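Local coordinates for protein Ent-copalyl diphosphate synthase (Streptomyces platensis, PDB 5BP8) that is a mainly helical terpene cyclase-type protein, probably related to squalene-hopene cyclases, at residues D22-V27 / V239-D244. Residues are numbered along the deposited sequence; the frame is centred on the assembly and turned at random. Where two conformers were deposited one is given.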
# COMPACT_ATOMS: atom_id res chain seq x y z
N ASP A 22 -7.98 16.29 -6.20
CA ASP A 22 -7.95 14.85 -6.48
C ASP A 22 -8.75 14.06 -5.43
O ASP A 22 -8.23 13.67 -4.39
CB ASP A 22 -6.50 14.37 -6.57
CG ASP A 22 -6.39 12.87 -6.87
OD1 ASP A 22 -7.42 12.26 -7.26
OD2 ASP A 22 -5.27 12.31 -6.73
N PRO A 23 -10.03 13.83 -5.71
CA PRO A 23 -10.87 13.11 -4.76
C PRO A 23 -10.59 11.60 -4.70
O PRO A 23 -11.18 10.89 -3.87
CB PRO A 23 -12.28 13.38 -5.27
CG PRO A 23 -12.12 13.48 -6.74
CD PRO A 23 -10.78 14.18 -6.94
N TRP A 24 -9.72 11.12 -5.57
CA TRP A 24 -9.33 9.70 -5.54
C TRP A 24 -8.09 9.44 -4.69
O TRP A 24 -7.93 8.37 -4.13
CB TRP A 24 -9.02 9.22 -6.95
CG TRP A 24 -10.17 9.25 -7.93
CD1 TRP A 24 -10.69 10.34 -8.60
CD2 TRP A 24 -10.94 8.12 -8.36
NE1 TRP A 24 -11.72 9.94 -9.43
CE2 TRP A 24 -11.88 8.58 -9.31
CE3 TRP A 24 -10.89 6.76 -8.06
CZ2 TRP A 24 -12.78 7.72 -9.93
CZ3 TRP A 24 -11.75 5.92 -8.68
CH2 TRP A 24 -12.69 6.39 -9.62
N GLY A 25 -7.17 10.39 -4.67
CA GLY A 25 -5.81 10.13 -4.24
C GLY A 25 -5.06 9.46 -5.38
O GLY A 25 -5.69 8.93 -6.31
N LEU A 26 -3.74 9.51 -5.34
CA LEU A 26 -2.93 8.98 -6.44
C LEU A 26 -2.13 7.75 -6.00
O LEU A 26 -1.25 7.81 -5.11
CB LEU A 26 -2.00 10.04 -7.03
CG LEU A 26 -1.03 9.60 -8.13
CD1 LEU A 26 -1.77 8.99 -9.32
CD2 LEU A 26 -0.17 10.80 -8.58
N VAL A 27 -2.47 6.62 -6.62
CA VAL A 27 -1.73 5.37 -6.48
C VAL A 27 -1.31 4.95 -7.87
O VAL A 27 -2.18 4.83 -8.76
CB VAL A 27 -2.55 4.24 -5.79
CG1 VAL A 27 -1.72 2.94 -5.75
CG2 VAL A 27 -2.94 4.63 -4.37
N VAL A 239 -18.98 -0.50 -13.48
CA VAL A 239 -18.41 -0.33 -14.80
C VAL A 239 -17.79 1.05 -14.96
O VAL A 239 -16.70 1.17 -15.51
CB VAL A 239 -19.44 -0.64 -15.91
CG1 VAL A 239 -18.87 -0.26 -17.27
CG2 VAL A 239 -19.79 -2.11 -15.90
N ALA A 240 -18.47 2.09 -14.46
CA ALA A 240 -17.95 3.44 -14.54
C ALA A 240 -16.68 3.59 -13.71
O ALA A 240 -15.73 4.28 -14.11
CB ALA A 240 -18.99 4.44 -14.05
N TYR A 241 -16.66 2.96 -12.53
CA TYR A 241 -15.43 2.98 -11.72
C TYR A 241 -14.25 2.37 -12.49
O TYR A 241 -13.20 3.01 -12.61
CB TYR A 241 -15.69 2.24 -10.43
CG TYR A 241 -14.47 1.87 -9.61
CD1 TYR A 241 -13.83 2.79 -8.81
CD2 TYR A 241 -14.02 0.54 -9.60
CE1 TYR A 241 -12.71 2.41 -8.02
CE2 TYR A 241 -12.95 0.16 -8.81
CZ TYR A 241 -12.30 1.08 -8.04
OH TYR A 241 -11.26 0.64 -7.26
N LEU A 242 -14.44 1.17 -13.04
CA LEU A 242 -13.36 0.52 -13.81
C LEU A 242 -12.93 1.37 -15.00
O LEU A 242 -11.72 1.54 -15.25
CB LEU A 242 -13.78 -0.88 -14.27
CG LEU A 242 -13.87 -1.90 -13.14
CD1 LEU A 242 -14.31 -3.26 -13.66
CD2 LEU A 242 -12.53 -2.02 -12.42
N ARG A 243 -13.90 1.94 -15.73
CA ARG A 243 -13.58 2.82 -16.84
C ARG A 243 -12.76 4.03 -16.39
O ARG A 243 -11.76 4.37 -17.02
CB ARG A 243 -14.84 3.26 -17.59
CG ARG A 243 -15.49 2.10 -18.34
CD ARG A 243 -16.89 2.43 -18.86
NE ARG A 243 -17.38 1.44 -19.82
CZ ARG A 243 -18.61 1.40 -20.33
NH1 ARG A 243 -19.53 2.31 -20.01
NH2 ARG A 243 -18.93 0.44 -21.19
N ASP A 244 -13.20 4.67 -15.32
CA ASP A 244 -12.50 5.87 -14.82
C ASP A 244 -11.08 5.54 -14.40
O ASP A 244 -10.13 6.28 -14.70
CB ASP A 244 -13.23 6.48 -13.65
CG ASP A 244 -14.50 7.24 -14.05
OD1 ASP A 244 -14.64 7.60 -15.25
OD2 ASP A 244 -15.34 7.45 -13.16
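An Asx turn in the loop between helices 7-20 and 31-40 of this mainly helical cyclase-type protein brings the indole of Trp24 against Tyr241 and Asp244 of helix 237-249. The six-membered ring carries the contact. Its CZ3 lies 3.7 Å from Tyr241 CE1, and CH2 comes within 3.9 Å of Tyr241 CD1, so the outer corner of the indole abuts one flank of the phenol. CE1 arrives at the indole edge, near its plane. The two rings are tilted by only 20°, yet their centroids are 6.0 Å apart and neither lies over the other's face: they pair rim to rim and do not stack. Tyr241 has CG anti to the backbone N (chi1 166°), which swings the phenol out of the helix toward the indole, while its OH is hydrogen-bonded to the carbonyl of Thr257. Asp244, almost one turn further along, touches Trp24 with its methylene: CB is 3.9 Å from CZ2. Its carboxylate stands about perpendicular to the indole plane.

The loop end is held from within. Asp22 OD1 accepts the backbone N of Trp24 at 3.1 Å, met from well above the carboxylate plane with a bent angle of 144°. Pro212, Thr257 and Val245 pack on the indole as well.

With carbon-to-carbon approaches of 3.7 to 3.9 Å between Trp24 and its two partners, and 132 Å² buried in all, the join between the two segments is a small van der Waals one, while Arg248, later on the same helix, supplies polar anchorage, with a salt bridge from NH2 to Asp22 OD2 and a hydrogen bond from NH1 to the carbonyl O of Gly25.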